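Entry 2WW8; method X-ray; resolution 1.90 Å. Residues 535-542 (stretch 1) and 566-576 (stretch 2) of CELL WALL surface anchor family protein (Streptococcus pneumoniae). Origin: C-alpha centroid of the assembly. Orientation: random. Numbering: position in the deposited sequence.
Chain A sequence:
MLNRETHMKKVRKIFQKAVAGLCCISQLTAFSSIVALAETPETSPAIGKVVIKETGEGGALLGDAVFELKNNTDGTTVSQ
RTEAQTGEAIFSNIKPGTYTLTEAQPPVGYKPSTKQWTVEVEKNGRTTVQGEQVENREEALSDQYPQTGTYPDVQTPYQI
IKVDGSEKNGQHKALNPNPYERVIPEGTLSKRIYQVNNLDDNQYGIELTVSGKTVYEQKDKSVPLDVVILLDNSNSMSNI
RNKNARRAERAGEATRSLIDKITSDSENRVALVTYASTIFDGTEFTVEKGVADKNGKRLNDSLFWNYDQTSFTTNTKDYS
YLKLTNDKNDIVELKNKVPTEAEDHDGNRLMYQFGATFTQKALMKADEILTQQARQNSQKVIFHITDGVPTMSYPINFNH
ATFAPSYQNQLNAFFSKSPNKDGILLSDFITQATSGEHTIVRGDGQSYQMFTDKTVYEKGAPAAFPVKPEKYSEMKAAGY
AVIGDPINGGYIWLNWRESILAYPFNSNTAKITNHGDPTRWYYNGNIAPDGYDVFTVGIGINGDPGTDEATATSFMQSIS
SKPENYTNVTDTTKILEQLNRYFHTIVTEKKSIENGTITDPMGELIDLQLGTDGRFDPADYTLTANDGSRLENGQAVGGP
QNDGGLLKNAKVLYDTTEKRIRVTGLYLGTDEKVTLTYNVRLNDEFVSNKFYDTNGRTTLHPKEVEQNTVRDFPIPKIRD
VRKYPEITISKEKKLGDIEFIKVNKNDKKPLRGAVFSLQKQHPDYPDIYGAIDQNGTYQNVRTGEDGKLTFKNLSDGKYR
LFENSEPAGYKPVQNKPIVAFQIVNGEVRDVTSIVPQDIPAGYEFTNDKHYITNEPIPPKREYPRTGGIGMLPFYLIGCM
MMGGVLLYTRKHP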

# COMPACT_ATOMS: atom_id res chain seq x y z
N PHE A 535 32.50 23.86 -3.39
CA PHE A 535 31.41 24.69 -2.84
C PHE A 535 31.53 24.75 -1.31
O PHE A 535 31.78 23.73 -0.69
N THR A 536 31.39 25.93 -0.72
CA THR A 536 31.52 26.13 0.71
C THR A 536 30.23 26.80 1.18
O THR A 536 29.79 27.88 0.70
N VAL A 537 29.58 26.12 2.11
CA VAL A 537 28.40 26.69 2.79
C VAL A 537 28.85 26.98 4.22
O VAL A 537 29.15 26.02 4.97
N GLY A 538 29.00 28.27 4.54
CA GLY A 538 29.29 28.72 5.91
C GLY A 538 28.02 28.88 6.75
O GLY A 538 26.92 29.21 6.25
N ILE A 539 28.16 28.58 8.04
CA ILE A 539 27.04 28.72 8.96
C ILE A 539 27.38 29.84 9.96
O ILE A 539 28.11 29.62 10.93
N GLY A 540 26.78 31.02 9.78
CA GLY A 540 26.93 32.09 10.76
C GLY A 540 28.38 32.54 10.85
O GLY A 540 28.80 33.02 11.91
N ILE A 541 29.15 32.47 9.77
CA ILE A 541 30.58 32.81 9.87
C ILE A 541 30.80 34.30 10.06
O ILE A 541 30.26 35.09 9.26
N ASN A 542 31.55 34.69 11.10
CA ASN A 542 31.76 36.12 11.34
C ASN A 542 33.22 36.38 11.73
O ASN A 542 33.62 37.50 12.04
N TYR A 566 31.17 30.26 -2.47
CA TYR A 566 30.94 30.35 -1.02
C TYR A 566 29.66 31.15 -0.71
O TYR A 566 29.49 32.25 -1.24
N THR A 567 28.79 30.63 0.14
CA THR A 567 27.69 31.40 0.70
C THR A 567 27.66 31.19 2.21
O THR A 567 27.77 30.04 2.68
N ASN A 568 27.47 32.30 2.91
CA ASN A 568 27.26 32.28 4.35
C ASN A 568 25.77 32.21 4.66
O ASN A 568 25.04 33.07 4.27
N VAL A 569 25.30 31.15 5.32
CA VAL A 569 23.89 31.05 5.72
C VAL A 569 23.70 31.56 7.14
O VAL A 569 24.42 31.17 8.07
N THR A 570 22.71 32.41 7.35
CA THR A 570 22.50 32.94 8.68
C THR A 570 21.35 32.17 9.34
O THR A 570 21.28 31.99 10.55
N ASP A 571 20.41 31.74 8.52
CA ASP A 571 19.30 30.96 9.00
C ASP A 571 19.60 29.46 8.82
O ASP A 571 19.53 28.93 7.71
N THR A 572 19.92 28.77 9.90
CA THR A 572 20.28 27.35 9.85
C THR A 572 19.21 26.42 9.25
O THR A 572 19.52 25.29 8.93
N THR A 573 17.97 26.84 9.11
CA THR A 573 16.96 26.05 8.41
C THR A 573 17.20 26.12 6.87
O THR A 573 16.53 25.39 6.12
N LYS A 574 18.15 26.94 6.38
CA LYS A 574 18.38 27.13 4.93
C LYS A 574 19.71 26.54 4.42
O LYS A 574 20.12 26.82 3.30
N ILE A 575 20.41 25.80 5.27
CA ILE A 575 21.56 25.06 4.80
C ILE A 575 21.25 24.11 3.64
O ILE A 575 21.90 24.16 2.59
N LEU A 576 20.22 23.29 3.73
CA LEU A 576 19.89 22.41 2.62
C LEU A 576 19.59 23.21 1.34
O LEU A 576 20.10 22.89 0.24

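Neighbouring parallel strands are joined by a backbone ladder, and their side chains then sort onto the two faces of the sheet; residues 535-539 and 566-569 illustrate both levels. The ladder alternates donors and acceptors: Thr-567 N donates to Thr-536 O (3.0 Å), Gly-538 N to Thr-567 O (2.8 Å), Val-569 N to Gly-538 O (2.7 Å) and Gly-540 N to Val-569 O (2.9 Å). Where the first strand gives way to loop, a side chain extends the pattern. Asn-568, with chi1 t, brings its amide across so that OD1 accepts a hydrogen bond from Ile-541 N at 2.9 Å, tying the turn to the neighbouring strand.

The face carrying Thr-536, Tyr-566 and Asn-568 is organised around the tyrosine. Its t rotamer lays the ring alongside the first strand, with Tyr-566 CD1 3.8 Å from CG2 of Thr-536 (m) and Tyr-566 CE1 3.7 Å from Gly-538 N. The hydroxyl reaches Ile-541, whose CB lies 3.5 Å from Tyr-566 OH. Gly-538 leaves room for this path: a CB there would sit 2.8 Å from Tyr-566 OH, a clash, and a tight 3.1 Å from Asn-568 OD1. Ile-541 (chi1 m) points toward the second stretch, and its CG1 comes within 3.3 Å of Asn-568 OD1.

The other face is apolar where the strands meet the start of the helix. Val-537 and Val-569, both t, touch through CG1 of the former and CG2 of the latter at 3.8 Å. Ile-575 leaves its backbone sideways, but its m,t conformation carries the end nearer: Ile-575 CD1 packs 3.9 Å from Ile-539 CG1, while Ile-575 CG2 lies 4.2 Å from Val-537 CG1. Ile-539, also m,t, meets Thr-572 (p) through their CG2 methyls at 3.9 Å, extending the packing into the segment ahead of Ile-575.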

# COMPACT_ATOMS: atom_id res chain seq x y z
CB PHE A 535 30.08 24.00 -3.14
CG PHE A 535 29.81 23.84 -4.61
CD1 PHE A 535 29.56 24.96 -5.40
CD2 PHE A 535 29.81 22.57 -5.20
CE1 PHE A 535 29.28 24.86 -6.79
CE2 PHE A 535 29.51 22.46 -6.62
CZ PHE A 535 29.30 23.60 -7.40
CB THR A 536 32.74 27.03 1.02
OG1 THR A 536 33.89 26.43 0.38
CG2 THR A 536 33.04 27.09 2.55
CB VAL A 537 27.20 25.71 2.73
CG1 VAL A 537 26.00 26.17 3.55
CG2 VAL A 537 26.72 25.54 1.26
CB ILE A 539 26.74 27.43 9.71
CG1 ILE A 539 26.33 26.33 8.73
CG2 ILE A 539 25.57 27.67 10.67
CD1 ILE A 539 26.67 24.96 9.31
CB ILE A 541 31.37 32.42 8.60
CG1 ILE A 541 31.03 30.97 8.31
CG2 ILE A 541 32.93 32.67 8.74
CD1 ILE A 541 31.92 29.94 8.77
CB ASN A 542 30.80 36.67 12.41
CG ASN A 542 30.93 35.92 13.76
OD1 ASN A 542 31.86 35.15 13.99
ND2 ASN A 542 29.95 36.15 14.65
CB TYR A 566 32.09 31.13 -0.37
CG TYR A 566 31.82 31.54 1.09
CD1 TYR A 566 31.58 30.55 2.06
CD2 TYR A 566 31.79 32.88 1.47
CE1 TYR A 566 31.36 30.88 3.37
CE2 TYR A 566 31.57 33.25 2.83
CZ TYR A 566 31.32 32.24 3.74
OH TYR A 566 31.13 32.50 5.09
CB THR A 567 26.33 30.97 0.13
OG1 THR A 567 26.38 31.16 -1.29
CG2 THR A 567 25.19 31.83 0.66
CB ASN A 568 27.89 33.49 5.04
CG ASN A 568 27.93 33.32 6.57
OD1 ASN A 568 28.29 32.27 7.05
ND2 ASN A 568 27.54 34.35 7.32
CB VAL A 569 23.51 29.54 5.58
CG1 VAL A 569 22.21 29.25 6.11
CG2 VAL A 569 23.64 29.10 4.11
CB THR A 570 22.00 34.39 8.51
OG1 THR A 570 23.15 35.17 8.23
CG2 THR A 570 21.37 34.93 9.81
CB ASP A 571 18.09 31.43 8.22
CG ASP A 571 16.82 30.71 8.63
OD1 ASP A 571 16.90 29.60 9.22
OD2 ASP A 571 15.73 31.23 8.34
CB THR A 572 20.64 26.83 11.27
OG1 THR A 572 19.50 27.01 12.12
CG2 THR A 572 21.88 27.54 11.80
CB THR A 573 15.48 26.46 8.69
OG1 THR A 573 15.21 27.78 8.18
CG2 THR A 573 15.03 26.39 10.18
CB LYS A 574 18.41 28.61 4.52
CG LYS A 574 17.27 29.52 4.98
CD LYS A 574 15.98 29.10 4.42
CE LYS A 574 14.88 30.13 4.72
NZ LYS A 574 14.05 30.18 3.49
CB ILE A 575 22.22 24.31 5.97
CG1 ILE A 575 22.64 25.30 7.07
CG2 ILE A 575 23.41 23.41 5.46
CD1 ILE A 575 22.82 24.56 8.40
CB LEU A 576 18.73 21.46 2.98
CG LEU A 576 18.37 20.48 1.85
CD1 LEU A 576 19.65 19.71 1.30
CD2 LEU A 576 17.22 19.57 2.27